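Local coordinates for protein Alpha/beta fold hydrolase (Pseudomonas aeruginosa, PDB 6I8W) that hydrolyses membrane phospholipids as a phospholipase A of the alpha/beta hydrolase fold and acts as a bacterial virulence factor, at residues R83-R88 / Q298-F303; A158-A163 / V287-R292. One frame throughout, in Å; residues are numbered along the deposited sequence.

Contact 1 (R83-R88 / Q298-F303)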
loop_
_atom_site.group_PDB
_atom_site.type_symbol
_atom_site.label_atom_id
_atom_site.label_comp_id
_atom_site.label_asym_id
_atom_site.label_seq_id
_atom_site.Cartn_x
_atom_site.Cartn_y
_atom_site.Cartn_z
ATOM N N ARG A 83 11.868 1.822 -8.067
ATOM C CA ARG A 83 13.135 1.593 -8.749
ATOM C C ARG A 83 13.610 2.814 -9.569
ATOM O O ARG A 83 14.745 3.262 -9.410
ATOM C CB ARG A 83 13.009 0.343 -9.623
ATOM C CG ARG A 83 14.226 0.005 -10.452
ATOM C CD ARG A 83 14.332 -1.500 -10.588
ATOM N NE ARG A 83 14.923 -1.951 -11.853
ATOM C CZ ARG A 83 16.212 -1.869 -12.162
ATOM N NH1 ARG A 83 17.070 -1.322 -11.307
ATOM N NH2 ARG A 83 16.648 -2.329 -13.334
ATOM N N PRO A 84 12.740 3.379 -10.443
ATOM C CA PRO A 84 13.293 4.548 -11.168
ATOM C C PRO A 84 13.358 5.832 -10.337
ATOM O O PRO A 84 13.922 6.819 -10.793
ATOM C CB PRO A 84 12.323 4.733 -12.345
ATOM C CG PRO A 84 11.038 4.169 -11.844
ATOM C CD PRO A 84 11.430 2.977 -10.994
ATOM N N LEU A 85 12.775 5.820 -9.144
ATOM C CA LEU A 85 12.707 7.005 -8.298
ATOM C C LEU A 85 13.901 7.186 -7.362
ATOM O O LEU A 85 14.206 8.309 -6.966
ATOM C CB LEU A 85 11.418 6.967 -7.445
ATOM C CG LEU A 85 10.144 6.864 -8.279
ATOM C CD1 LEU A 85 8.909 6.792 -7.381
ATOM C CD2 LEU A 85 10.089 8.072 -9.197
ATOM N N THR A 86 14.564 6.093 -6.978
ATOM C CA THR A 86 15.621 6.199 -5.977
ATOM C C THR A 86 16.891 6.869 -6.516
ATOM O O THR A 86 17.749 7.272 -5.737
ATOM C CB THR A 86 16.005 4.818 -5.398
ATOM O OG1 THR A 86 16.249 3.901 -6.466
ATOM C CG2 THR A 86 14.881 4.266 -4.537
ATOM N N GLU A 87 16.989 7.031 -7.831
ATOM C CA GLU A 87 18.123 7.753 -8.422
ATOM C C GLU A 87 18.073 9.233 -8.066
ATOM O O GLU A 87 19.101 9.849 -7.818
ATOM C CB GLU A 87 18.145 7.601 -9.947
ATOM N N ARG A 88 16.865 9.785 -8.020
ATOM C CA ARG A 88 16.670 11.225 -7.859
ATOM C C ARG A 88 16.004 11.615 -6.541
ATOM O O ARG A 88 15.983 12.792 -6.175
ATOM C CB ARG A 88 15.833 11.760 -9.026
ATOM C CG ARG A 88 16.566 11.688 -10.363
ATOM C CD ARG A 88 15.657 12.107 -11.513
ATOM N NE ARG A 88 15.111 13.449 -11.316
ATOM C CZ ARG A 88 14.120 13.964 -12.037
ATOM N NH1 ARG A 88 13.559 13.250 -13.002
ATOM N NH2 ARG A 88 13.686 15.192 -11.789
ATOM N N GLN A 298 6.547 6.898 -14.234
ATOM C CA GLN A 298 6.857 7.924 -15.228
ATOM C C GLN A 298 5.825 9.057 -15.185
ATOM O O GLN A 298 6.184 10.223 -15.284
ATOM C CB GLN A 298 6.917 7.325 -16.639
ATOM C CG GLN A 298 8.225 6.624 -16.972
ATOM C CD GLN A 298 8.213 6.037 -18.367
ATOM O OE1 GLN A 298 8.676 6.667 -19.319
ATOM N NE2 GLN A 298 7.667 4.831 -18.501
ATOM N N HIS A 299 4.540 8.706 -15.057
ATOM C CA HIS A 299 3.491 9.724 -14.879
ATOM C C HIS A 299 3.754 10.531 -13.604
ATOM O O HIS A 299 3.632 11.759 -13.577
ATOM C CB HIS A 299 2.091 9.088 -14.795
ATOM C CG HIS A 299 1.499 8.711 -16.119
ATOM N ND1 HIS A 299 1.303 9.614 -17.142
ATOM C CD2 HIS A 299 0.998 7.531 -16.561
ATOM C CE1 HIS A 299 0.737 9.005 -18.168
ATOM N NE2 HIS A 299 0.530 7.740 -17.837
ATOM N N TYR A 300 4.114 9.829 -12.541
ATOM C CA TYR A 300 4.409 10.469 -11.257
ATOM C C TYR A 300 5.644 11.384 -11.355
ATOM O O TYR A 300 5.613 12.506 -10.858
ATOM C CB TYR A 300 4.622 9.412 -10.178
ATOM C CG TYR A 300 4.805 9.952 -8.779
ATOM C CD1 TYR A 300 4.008 10.990 -8.300
ATOM C CD2 TYR A 300 5.752 9.398 -7.921
ATOM C CE1 TYR A 300 4.166 11.478 -6.996
ATOM C CE2 TYR A 300 5.913 9.872 -6.617
ATOM C CZ TYR A 300 5.112 10.910 -6.169
ATOM O OH TYR A 300 5.267 11.385 -4.888
ATOM N N GLN A 301 6.720 10.918 -12.005
ATOM C CA GLN A 301 7.895 11.768 -12.214
ATOM C C GLN A 301 7.552 13.015 -13.013
ATOM O O GLN A 301 8.088 14.107 -12.757
ATOM C CB GLN A 301 9.010 11.009 -12.936
ATOM C CG GLN A 301 10.252 11.856 -13.137
ATOM C CD GLN A 301 10.922 12.230 -11.822
ATOM O OE1 GLN A 301 11.672 11.428 -11.256
ATOM N NE2 GLN A 301 10.671 13.454 -11.338
ATOM N N ALA A 302 6.666 12.859 -13.991
ATOM C CA ALA A 302 6.264 13.996 -14.809
ATOM C C ALA A 302 5.547 15.026 -13.936
ATOM O O ALA A 302 5.804 16.227 -14.018
ATOM C CB ALA A 302 5.374 13.538 -15.967
ATOM N N PHE A 303 4.625 14.528 -13.121
ATOM C CA PHE A 303 3.900 15.350 -12.154
ATOM C C PHE A 303 4.871 16.086 -11.233
ATOM O O PHE A 303 4.790 17.300 -11.093
ATOM C CB PHE A 303 2.934 14.469 -11.335
ATOM C CG PHE A 303 2.411 15.123 -10.074
ATOM C CD1 PHE A 303 1.452 16.127 -10.141
ATOM C CD2 PHE A 303 2.876 14.722 -8.823
ATOM C CE1 PHE A 303 0.962 16.723 -8.980
ATOM C CE2 PHE A 303 2.388 15.309 -7.653
ATOM C CZ PHE A 303 1.429 16.299 -7.732
#
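Leu-85 and Gln-301 bring the two backbones closest, their CA atoms 7.8 Å apart, where a helically coiled loop, 83-88, comes up to the regular helix through 298-303. The turn is closed by a backbone hydrogen bond from Arg-88 N to Leu-85 O (3.2 Å), so that Leu-85 and Arg-88 both meet the helix. In the conformer described, one of two for Gln-301, the flat groups of Arg-88 and Gln-301 stack: guanidinium and amide planes lie 11° apart, with Gln-301 CD over one guanidinium face, 3.1 Å from Arg-88 NH1. No hydrogen bond joins the two, since they turn their faces to each other and direct their polar edges elsewhere. Arg-88 NH2 makes a salt bridge with Asp-305, one turn beyond Gln-301 on the same helix, and in this conformer Gln-301 NE2 donates to the hydroxyl of Tyr-89. The same Gln-301 copy leaves with CG anti to the backbone N (chi1 -179°) and bends at chi2, which lays the amide flat against the arginine. In this alpha/beta hydrolase fold, the loop leads from helix 79-82 into strand 90-94, and the helix is the C-terminal one, 293-308, lying against the central sheet. Deeper in, Leu-85 CD1 meets the edge of the Tyr-300 ring near its plane, 4.1 Å from CD2, the two side chains crossing at about a right angle. Tyr-300 also rests on Leu-251 of strand 250-255.

Contact 2 (A158-A163 / V287-R292)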
loop_
_atom_site.group_PDB
_atom_site.type_symbol
_atom_site.label_atom_id
_atom_site.label_comp_id
_atom_site.label_asym_id
_atom_site.label_seq_id
_atom_site.Cartn_x
_atom_site.Cartn_y
_atom_site.Cartn_z
ATOM N N ALA A 158 0.079 12.511 -4.035
ATOM C CA ALA A 158 -0.374 11.668 -5.127
ATOM C C ALA A 158 -1.347 10.658 -4.550
ATOM O O ALA A 158 -1.005 9.871 -3.656
ATOM C CB ALA A 158 0.812 10.963 -5.832
ATOM N N LEU A 159 -2.564 10.704 -5.062
ATOM C CA LEU A 159 -3.619 9.811 -4.624
ATOM C C LEU A 159 -3.791 8.786 -5.719
ATOM O O LEU A 159 -4.271 9.096 -6.800
ATOM C CB LEU A 159 -4.918 10.584 -4.355
ATOM C CG LEU A 159 -4.797 11.618 -3.236
ATOM C CD1 LEU A 159 -6.095 12.436 -3.075
ATOM C CD2 LEU A 159 -4.440 10.907 -1.921
ATOM N N ILE A 160 -3.352 7.567 -5.446
ATOM C CA ILE A 160 -3.383 6.525 -6.451
ATOM C C ILE A 160 -4.539 5.585 -6.135
ATOM O O ILE A 160 -4.411 4.718 -5.267
ATOM C CB ILE A 160 -2.030 5.771 -6.492
ATOM C CG1 ILE A 160 -0.901 6.778 -6.807
ATOM C CG2 ILE A 160 -2.065 4.621 -7.523
ATOM C CD1 ILE A 160 0.511 6.201 -6.731
ATOM N N ASP A 161 -5.664 5.774 -6.824
ATOM C CA ASP A 161 -6.862 4.983 -6.540
ATOM C C ASP A 161 -7.177 5.009 -5.042
ATOM O O ASP A 161 -7.312 3.963 -4.415
ATOM C CB ASP A 161 -6.677 3.530 -7.016
ATOM C CG ASP A 161 -6.319 3.441 -8.497
ATOM O OD1 ASP A 161 -5.209 3.897 -8.861
ATOM O OD2 ASP A 161 -7.133 2.916 -9.298
ATOM N N ASN A 162 -7.277 6.203 -4.472
ATOM C CA ASN A 162 -7.487 6.353 -3.031
ATOM C C ASN A 162 -8.919 6.066 -2.602
ATOM O O ASN A 162 -9.846 6.309 -3.363
ATOM C CB ASN A 162 -7.130 7.770 -2.595
ATOM C CG ASN A 162 -8.013 8.810 -3.252
ATOM O OD1 ASN A 162 -7.901 9.071 -4.452
ATOM N ND2 ASN A 162 -8.888 9.422 -2.471
ATOM N N ALA A 163 -9.084 5.585 -1.375
ATOM C CA ALA A 163 -10.397 5.528 -0.738
ATOM C C ALA A 163 -10.734 6.898 -0.165
ATOM O O ALA A 163 -9.868 7.768 -0.095
ATOM C CB ALA A 163 -10.423 4.448 0.363
ATOM N N VAL A 287 -4.295 -1.220 -8.690
ATOM C CA VAL A 287 -2.948 -0.942 -8.178
ATOM C C VAL A 287 -1.966 -0.693 -9.333
ATOM O O VAL A 287 -1.075 -1.500 -9.599
ATOM C CB VAL A 287 -2.449 -2.088 -7.238
ATOM C CG1 VAL A 287 -3.224 -2.063 -5.885
ATOM C CG2 VAL A 287 -2.620 -3.452 -7.889
ATOM N N PRO A 288 -2.134 0.446 -10.035
ATOM C CA PRO A 288 -1.300 0.770 -11.204
ATOM C C PRO A 288 0.202 0.681 -10.900
ATOM O O PRO A 288 0.978 0.217 -11.755
ATOM C CB PRO A 288 -1.693 2.226 -11.547
ATOM C CG PRO A 288 -2.954 2.495 -10.849
ATOM C CD PRO A 288 -3.083 1.525 -9.696
ATOM N N MET A 289 0.602 1.091 -9.700
ATOM C CA MET A 289 2.025 1.090 -9.339
ATOM C C MET A 289 2.575 -0.333 -9.230
ATOM O O MET A 289 3.786 -0.524 -9.255
ATOM C CB MET A 289 2.267 1.847 -8.031
ATOM C CG MET A 289 1.944 1.047 -6.781
ATOM S SD MET A 289 0.140 0.989 -6.472
ATOM C CE MET A 289 0.132 0.168 -4.874
ATOM N N VAL A 290 1.692 -1.329 -9.115
ATOM C CA VAL A 290 2.131 -2.728 -9.152
ATOM C C VAL A 290 1.919 -3.342 -10.539
ATOM O O VAL A 290 2.784 -4.054 -11.037
ATOM C CB VAL A 290 1.395 -3.582 -8.098
ATOM C CG1 VAL A 290 1.859 -5.046 -8.159
ATOM C CG2 VAL A 290 1.597 -2.999 -6.699
ATOM N N GLU A 291 0.763 -3.074 -11.153
ATOM C CA GLU A 291 0.427 -3.665 -12.445
ATOM C C GLU A 291 1.339 -3.163 -13.577
ATOM O O GLU A 291 1.825 -3.939 -14.402
ATOM C CB GLU A 291 -1.044 -3.386 -12.802
ATOM C CG GLU A 291 -1.463 -4.076 -14.118
ATOM C CD GLU A 291 -2.974 -4.154 -14.351
ATOM O OE1 GLU A 291 -3.367 -4.411 -15.507
ATOM O OE2 GLU A 291 -3.772 -4.004 -13.392
ATOM N N ARG A 292 1.547 -1.853 -13.607
ATOM C CA ARG A 292 2.378 -1.212 -14.624
ATOM C C ARG A 292 3.276 -0.184 -13.926
ATOM O O ARG A 292 3.041 1.029 -14.009
ATOM C CB ARG A 292 1.506 -0.560 -15.701
ATOM C CG ARG A 292 0.522 -1.533 -16.372
ATOM C CD ARG A 292 0.390 -1.323 -17.875
ATOM N NE ARG A 292 -0.217 -0.041 -18.246
ATOM C CZ ARG A 292 -1.513 0.153 -18.480
ATOM N NH1 ARG A 292 -2.373 -0.856 -18.388
ATOM N NH2 ARG A 292 -1.948 1.358 -18.831
#
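Pro-288 faces both Ile-160 and Asp-161, presenting the CG-CD side of its ring to the last strand residue and the one after it. Ile-160 and the proline ring run antiparallel alongside one another, the CG2 methyl of Ile-160 lying 3.9 Å from Pro-288 CD and almost as near to CG. The methyl is the branch placed anti to the backbone N, while CG1 lies beside that N (chi1 -59°), and this turns CG2 toward the proline. The same methyl approaches Met-289 more loosely, 4.4 Å from SD. Asp-161 and Pro-288 point at each other, Asp-161 OD1 reaching the CG-CD edge of the proline, 3.3 Å from each carbon, a close approach of a carboxylate oxygen to ring carbons. Its other oxygen, OD2, accepts a hydrogen bond from Gly-255 N and also lies close to Asp-258 OD2. The side chain of Asp-161 touches His-286; Ser-137, His-286 and Asp-258 are placed as a Ser-His-Asp triad would be, and probably form the active site. Val-287, at the N-cap position of helix 288-291, contacts the bound myristic acid. Strand 154-160 runs between strands 131-136 and 250-255 in the central sheet, and the short helix lies at its C-terminal end, with Pro-288 also packed on Leu-253 and on Met-281 of strand 276-281.

In the fold
Along the chain the four segments come in the order 83-88, 158-163, 287-292 and 298-303, so both segments of contact 2 fall between those of contact 1. Their centres are 14 Å apart, and they meet directly where Tyr-300 CE1 packs 3.6 Å from Ala-158 CB. Helix 293-308 of contact 1 follows helix 288-291 of contact 2 after Arg-292, so one continuous C-terminal stretch supplies a partner to both. Contact 2 is wholly buried beside the probable catalytic residues, whereas contact 1 is partly open, farther from the centre of the chain. Together they tie the C-terminal region to two earlier parts of the alpha/beta hydrolase fold.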